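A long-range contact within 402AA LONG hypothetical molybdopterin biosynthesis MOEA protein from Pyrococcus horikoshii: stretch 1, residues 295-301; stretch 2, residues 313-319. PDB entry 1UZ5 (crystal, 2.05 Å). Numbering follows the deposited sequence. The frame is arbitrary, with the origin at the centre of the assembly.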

# COMPACT_ATOMS: atom_id res chain seq x y z
N LYS A 295 1.90 -0.80 25.68
CA LYS A 295 2.56 -0.66 24.39
C LYS A 295 3.60 -1.74 24.11
O LYS A 295 4.46 -2.01 24.95
CB LYS A 295 3.20 0.73 24.29
CG LYS A 295 2.19 1.83 24.54
CD LYS A 295 2.80 3.20 24.47
CE LYS A 295 1.73 4.26 24.65
NZ LYS A 295 2.31 5.62 24.60
N PRO A 296 3.52 -2.38 22.94
CA PRO A 296 4.48 -3.43 22.58
C PRO A 296 5.90 -2.88 22.54
O PRO A 296 6.13 -1.74 22.11
CB PRO A 296 4.01 -3.88 21.20
CG PRO A 296 2.52 -3.63 21.25
CD PRO A 296 2.46 -2.27 21.92
N VAL A 297 6.86 -3.67 23.01
CA VAL A 297 8.26 -3.28 23.02
C VAL A 297 9.06 -4.44 22.44
O VAL A 297 8.85 -5.59 22.83
CB VAL A 297 8.76 -2.99 24.45
CG1 VAL A 297 10.20 -2.46 24.40
CG2 VAL A 297 7.85 -1.98 25.12
N PHE A 298 9.95 -4.13 21.52
CA PHE A 298 10.78 -5.15 20.87
C PHE A 298 12.26 -4.85 21.10
O PHE A 298 12.70 -3.70 21.01
CB PHE A 298 10.51 -5.18 19.36
CG PHE A 298 9.14 -5.68 19.00
CD1 PHE A 298 8.93 -7.03 18.70
CD2 PHE A 298 8.06 -4.80 18.92
CE1 PHE A 298 7.67 -7.49 18.33
CE2 PHE A 298 6.79 -5.26 18.55
CZ PHE A 298 6.60 -6.60 18.25
N GLY A 299 13.02 -5.90 21.40
CA GLY A 299 14.45 -5.77 21.59
C GLY A 299 15.05 -6.65 20.51
O GLY A 299 14.98 -7.87 20.59
N LEU A 300 15.61 -6.03 19.47
CA LEU A 300 16.18 -6.78 18.36
C LEU A 300 17.70 -6.80 18.35
O LEU A 300 18.34 -5.97 19.00
CB LEU A 300 15.68 -6.19 17.03
CG LEU A 300 14.17 -5.95 16.89
CD1 LEU A 300 13.90 -5.34 15.53
CD2 LEU A 300 13.42 -7.26 17.06
N PRO A 301 18.30 -7.73 17.59
CA PRO A 301 19.76 -7.87 17.47
C PRO A 301 20.41 -6.61 16.91
O PRO A 301 19.78 -5.85 16.17
CB PRO A 301 19.92 -9.05 16.51
CG PRO A 301 18.68 -9.86 16.74
CD PRO A 301 17.61 -8.80 16.84
N LEU A 313 10.15 -10.19 10.56
CA LEU A 313 9.41 -11.32 11.11
C LEU A 313 8.48 -10.98 12.27
O LEU A 313 7.38 -11.52 12.35
CB LEU A 313 10.39 -12.40 11.58
CG LEU A 313 11.08 -13.22 10.49
CD1 LEU A 313 12.20 -14.06 11.10
CD2 LEU A 313 10.05 -14.12 9.81
N LEU A 314 8.91 -10.07 13.14
CA LEU A 314 8.12 -9.73 14.32
C LEU A 314 7.39 -8.39 14.34
O LEU A 314 6.23 -8.33 14.75
CB LEU A 314 9.02 -9.79 15.56
CG LEU A 314 9.86 -11.05 15.77
CD1 LEU A 314 10.72 -10.89 17.01
CD2 LEU A 314 8.96 -12.27 15.89
N VAL A 315 8.05 -7.33 13.91
CA VAL A 315 7.43 -6.01 13.96
C VAL A 315 6.54 -5.68 12.77
O VAL A 315 5.45 -5.14 12.95
CB VAL A 315 8.50 -4.91 14.12
CG1 VAL A 315 7.83 -3.57 14.37
CG2 VAL A 315 9.44 -5.26 15.28
N VAL A 316 6.99 -6.01 11.57
CA VAL A 316 6.23 -5.71 10.37
C VAL A 316 4.79 -6.23 10.42
O VAL A 316 3.86 -5.47 10.16
CB VAL A 316 6.97 -6.24 9.12
CG1 VAL A 316 6.10 -6.08 7.88
CG2 VAL A 316 8.27 -5.46 8.93
N PRO A 317 4.59 -7.52 10.76
CA PRO A 317 3.21 -8.03 10.81
C PRO A 317 2.31 -7.18 11.71
O PRO A 317 1.14 -6.94 11.39
CB PRO A 317 3.40 -9.45 11.33
CG PRO A 317 4.72 -9.84 10.72
CD PRO A 317 5.56 -8.60 11.00
N LEU A 318 2.85 -6.72 12.83
CA LEU A 318 2.11 -5.89 13.77
C LEU A 318 1.70 -4.57 13.12
O LEU A 318 0.55 -4.14 13.21
CB LEU A 318 2.95 -5.60 15.01
CG LEU A 318 2.33 -4.70 16.08
CD1 LEU A 318 1.06 -5.34 16.62
CD2 LEU A 318 3.33 -4.47 17.21
N LEU A 319 2.67 -3.92 12.47
CA LEU A 319 2.42 -2.64 11.82
C LEU A 319 1.44 -2.77 10.66
O LEU A 319 0.56 -1.92 10.49
CB LEU A 319 3.75 -2.05 11.34
CG LEU A 319 4.78 -1.90 12.47
CD1 LEU A 319 6.05 -1.25 11.95
CD2 LEU A 319 4.17 -1.07 13.59

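Residues 295-300 form a β-strand, and residues 313-319 lie in a helix that extends beyond the stretch in both directions. The two axes approach to 10.0 Å with an angle of 153° between their N-to-C directions, so the elements run roughly antiparallel. The register agrees: the CA atoms of Pro-296 and Leu-318 are 9.4 Å apart, and farther along the strand those of Phe-298 and Val-315 close to 7.7 Å. No hydrogen bond crosses between the stretches; the 259 Å² of surface buried between them, summed over both sides, is brought together by apolar side chains.

The strand's alternation selects which residues take part. Lys-295 lies out of reach, its NZ hydrogen-bonded elsewhere in the structure. Pro-296 directs its CA-to-CB bond toward the helix, and its CB lies 4.1 Å from CD2 of Leu-318, a van der Waals contact between two aliphatic groups. Val-297 falls on the alternate register, and its nearest side-chain approach to the second stretch, from CB of Val-297 to CD2 of Leu-318, is 9.2 Å.

Phe-298 is the centre of the packing, with 79 Å² covered by the other stretch, the largest share of any residue here. With chi1 at -68° (m), its ring meets three helix residues. Over one face sits Val-315, whose CG2 is 3.8 Å from the Phe-298 ring centroid and only 13° off the ring normal. This is CH-π geometry, in which a weakly polarised methyl group rests against the π cloud. At the ring edge, near its plane, CD2 of Leu-318 is 3.8 Å from CE2 of Phe-298. The same Leu-318 methyl carbon therefore touches both Pro-296 and Phe-298, bridging two strand residues that project toward the helix. Leu-314 approaches the ring obliquely, its CB 3.8 Å from CE1 of Phe-298.

Gly-299 has no side chain to offer, and an ideal CB at this position would find no atom of the second stretch within 5.5 Å. Leu-300 again points toward the helix but makes a looser contact, its CD1 4.5 Å from CG2 of Val-315. That valine methyl thus serves both the phenylalanine face and the leucine. Pro-301, beyond the strand, makes no contact.

Helical periodicity places Leu-314, Val-315 and Leu-318 toward the strand, while Val-316 and Pro-317 remain out of reach. The helix is kinked at Pro-317, whose ring nitrogen carries no hydrogen to donate to the preceding turn. Helical bonding is nevertheless present across this point, with Leu-319 N donating to Val-315 O at 3.1 Å.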